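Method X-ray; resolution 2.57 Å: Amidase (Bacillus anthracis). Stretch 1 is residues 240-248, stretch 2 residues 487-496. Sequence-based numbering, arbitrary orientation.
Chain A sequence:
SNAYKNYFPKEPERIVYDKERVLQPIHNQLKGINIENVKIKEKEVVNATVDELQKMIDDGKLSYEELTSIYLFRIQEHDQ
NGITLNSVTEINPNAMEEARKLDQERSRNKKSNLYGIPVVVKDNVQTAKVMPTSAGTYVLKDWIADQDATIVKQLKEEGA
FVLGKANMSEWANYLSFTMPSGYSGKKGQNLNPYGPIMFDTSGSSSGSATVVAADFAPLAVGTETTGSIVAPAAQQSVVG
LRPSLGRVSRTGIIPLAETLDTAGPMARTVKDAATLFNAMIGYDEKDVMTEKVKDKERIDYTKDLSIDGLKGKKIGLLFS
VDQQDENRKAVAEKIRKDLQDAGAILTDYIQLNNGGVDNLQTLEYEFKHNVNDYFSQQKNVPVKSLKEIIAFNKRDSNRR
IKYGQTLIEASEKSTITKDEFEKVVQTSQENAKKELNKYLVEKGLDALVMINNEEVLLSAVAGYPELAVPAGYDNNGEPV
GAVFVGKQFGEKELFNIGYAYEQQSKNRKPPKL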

# COMPACT_ATOMS: atom_id res chain seq x y z
N GLY A 240 2.99 -5.52 3.69
CA GLY A 240 1.81 -4.71 3.49
C GLY A 240 0.67 -5.11 4.41
O GLY A 240 0.38 -6.30 4.57
N LEU A 241 0.02 -4.12 5.01
CA LEU A 241 -1.07 -4.38 5.95
C LEU A 241 -2.38 -3.72 5.53
O LEU A 241 -2.41 -2.53 5.23
CB LEU A 241 -0.70 -3.90 7.35
CG LEU A 241 -1.84 -3.94 8.37
CD1 LEU A 241 -1.98 -5.32 9.01
CD2 LEU A 241 -1.68 -2.86 9.44
N ARG A 242 -3.45 -4.51 5.50
CA ARG A 242 -4.79 -3.96 5.38
C ARG A 242 -5.43 -3.91 6.75
O ARG A 242 -5.66 -4.96 7.36
CB ARG A 242 -5.65 -4.79 4.42
CG ARG A 242 -7.12 -4.38 4.43
CD ARG A 242 -8.00 -5.39 3.70
NE ARG A 242 -9.42 -5.08 3.85
CZ ARG A 242 -10.12 -4.37 2.98
NH1 ARG A 242 -9.54 -3.88 1.89
NH2 ARG A 242 -11.41 -4.13 3.20
N PRO A 243 -5.72 -2.71 7.26
CA PRO A 243 -6.31 -2.57 8.59
C PRO A 243 -7.78 -2.97 8.61
O PRO A 243 -8.38 -3.18 7.55
CB PRO A 243 -6.14 -1.08 8.90
CG PRO A 243 -6.17 -0.44 7.56
CD PRO A 243 -5.50 -1.40 6.61
N SER A 244 -8.35 -3.08 9.80
CA SER A 244 -9.77 -3.38 9.94
C SER A 244 -10.60 -2.21 9.43
O SER A 244 -10.23 -1.05 9.62
CB SER A 244 -10.13 -3.69 11.40
OG SER A 244 -9.33 -4.75 11.90
N LEU A 245 -11.72 -2.51 8.79
CA LEU A 245 -12.61 -1.47 8.27
C LEU A 245 -13.17 -0.63 9.41
O LEU A 245 -14.17 -0.99 10.04
CB LEU A 245 -13.75 -2.08 7.45
CG LEU A 245 -13.35 -2.65 6.09
CD1 LEU A 245 -14.56 -3.21 5.36
CD2 LEU A 245 -12.65 -1.59 5.25
N GLY A 246 -12.52 0.50 9.67
CA GLY A 246 -12.90 1.38 10.76
C GLY A 246 -11.69 1.83 11.56
O GLY A 246 -11.76 2.78 12.33
N ARG A 247 -10.57 1.13 11.36
CA ARG A 247 -9.34 1.43 12.07
C ARG A 247 -8.68 2.70 11.54
O ARG A 247 -8.20 3.53 12.31
CB ARG A 247 -8.37 0.25 11.96
CG ARG A 247 -7.40 0.12 13.13
CD ARG A 247 -8.10 -0.47 14.35
NE ARG A 247 -7.14 -0.89 15.37
CZ ARG A 247 -7.48 -1.56 16.47
NH1 ARG A 247 -8.74 -1.90 16.69
NH2 ARG A 247 -6.54 -1.90 17.35
N VAL A 248 -8.68 2.84 10.22
CA VAL A 248 -8.03 3.98 9.57
C VAL A 248 -9.03 4.80 8.76
O VAL A 248 -9.83 4.26 8.00
CB VAL A 248 -6.89 3.50 8.64
CG1 VAL A 248 -6.26 4.68 7.92
CG2 VAL A 248 -5.85 2.74 9.43
N LYS A 487 -7.91 -11.77 13.06
CA LYS A 487 -9.28 -11.59 13.52
C LYS A 487 -9.62 -10.11 13.63
O LYS A 487 -8.73 -9.26 13.63
CB LYS A 487 -9.48 -12.29 14.86
CG LYS A 487 -8.41 -12.01 15.89
CD LYS A 487 -8.02 -13.28 16.64
CE LYS A 487 -9.23 -13.94 17.27
NZ LYS A 487 -8.88 -15.21 17.96
N GLN A 488 -10.92 -9.81 13.70
CA GLN A 488 -11.42 -8.44 13.70
C GLN A 488 -10.76 -7.56 14.76
O GLN A 488 -10.68 -7.95 15.93
CB GLN A 488 -12.93 -8.43 13.88
N PHE A 489 -10.29 -6.39 14.34
CA PHE A 489 -9.62 -5.43 15.21
C PHE A 489 -8.40 -6.03 15.89
O PHE A 489 -8.01 -5.61 16.98
CB PHE A 489 -10.59 -4.89 16.27
CG PHE A 489 -11.84 -4.28 15.69
CD1 PHE A 489 -11.87 -2.94 15.32
CD2 PHE A 489 -12.98 -5.04 15.52
CE1 PHE A 489 -13.01 -2.38 14.79
CE2 PHE A 489 -14.13 -4.48 14.99
CZ PHE A 489 -14.15 -3.15 14.62
N GLY A 490 -7.79 -7.03 15.25
CA GLY A 490 -6.66 -7.73 15.83
C GLY A 490 -5.34 -7.44 15.12
O GLY A 490 -4.57 -8.35 14.84
N GLU A 491 -5.09 -6.16 14.84
CA GLU A 491 -3.84 -5.75 14.21
C GLU A 491 -2.66 -6.00 15.14
O GLU A 491 -1.54 -6.24 14.69
CB GLU A 491 -3.89 -4.28 13.81
CG GLU A 491 -4.70 -3.99 12.55
CD GLU A 491 -6.20 -3.96 12.79
OE1 GLU A 491 -6.64 -4.32 13.90
OE2 GLU A 491 -6.93 -3.57 11.86
N LYS A 492 -2.92 -5.92 16.45
CA LYS A 492 -1.88 -6.14 17.45
C LYS A 492 -1.35 -7.56 17.40
O LYS A 492 -0.14 -7.79 17.52
CB LYS A 492 -2.41 -5.82 18.85
N GLU A 493 -2.25 -8.52 17.22
CA GLU A 493 -1.87 -9.93 17.17
C GLU A 493 -1.27 -10.28 15.81
O GLU A 493 -0.39 -11.14 15.71
CB GLU A 493 -3.07 -10.82 17.47
CG GLU A 493 -2.72 -12.29 17.66
CD GLU A 493 -3.92 -13.14 18.01
OE1 GLU A 493 -3.73 -14.31 18.41
OE2 GLU A 493 -5.06 -12.64 17.88
N LEU A 494 -1.75 -9.61 14.76
CA LEU A 494 -1.25 -9.85 13.41
C LEU A 494 0.21 -9.46 13.27
O LEU A 494 1.02 -10.23 12.74
CB LEU A 494 -2.09 -9.09 12.38
CG LEU A 494 -3.05 -9.94 11.54
CD1 LEU A 494 -3.54 -9.15 10.34
CD2 LEU A 494 -2.39 -11.24 11.11
N PHE A 495 0.55 -8.27 13.75
CA PHE A 495 1.93 -7.80 13.71
C PHE A 495 2.85 -8.71 14.51
O PHE A 495 3.97 -9.00 14.08
CB PHE A 495 2.03 -6.36 14.23
CG PHE A 495 1.75 -5.32 13.19
CD1 PHE A 495 2.60 -5.15 12.11
CD2 PHE A 495 0.64 -4.50 13.29
CE1 PHE A 495 2.35 -4.18 11.16
CE2 PHE A 495 0.38 -3.53 12.34
CZ PHE A 495 1.24 -3.38 11.27
N ASN A 496 2.37 -9.16 15.66
CA ASN A 496 3.15 -10.06 16.51
C ASN A 496 3.38 -11.40 15.81
O ASN A 496 4.48 -11.96 15.88
CB ASN A 496 2.43 -10.28 17.84
CG ASN A 496 3.33 -10.91 18.89
OD1 ASN A 496 4.56 -10.82 18.80
ND2 ASN A 496 2.73 -11.55 19.88

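A single carboxylate oxygen, Glu491 OE2, takes two hydrogen bonds from one residue: Ser244 N lies 2.5 Å from Glu491 OE2, with an N-H...O angle of 150°, and Ser244 OG lies 2.7 Å from the same Glu491 OE2. The m rotamer of Ser244 (chi1 -56°) brings its hydroxyl round to the side of its own amide, so both donors converge on one acceptor. Because that hydroxyl donates to Glu491, its oxygen remains free to accept, and Phe489 N approaches Ser244 OG at 3.1 Å; the 135° angle marks this bond as weak. The serine thus ties the turn preceding the helix to the helix's first residue.

The other carboxylate oxygen faces Arg247. Arg247 NE stands 3.8 Å from Glu491 OE1, a long salt bridge in which the oxygen sits over a face of the guanidinium, well out of its plane. No N-H points at it, so the attraction is one of charge alone. Arg247 NH1 also reaches Phe489 CB at 3.5 Å and lies at the edge of the phenyl ring.

Apolar packing flanks this polar cluster. Leu241, its CA-to-CB bond directed toward the helix, places CD2 3.5 Å from Phe495 CZ and CD1 4.3 Å from Leu494 CD1, thereby touching residues on successive helix positions.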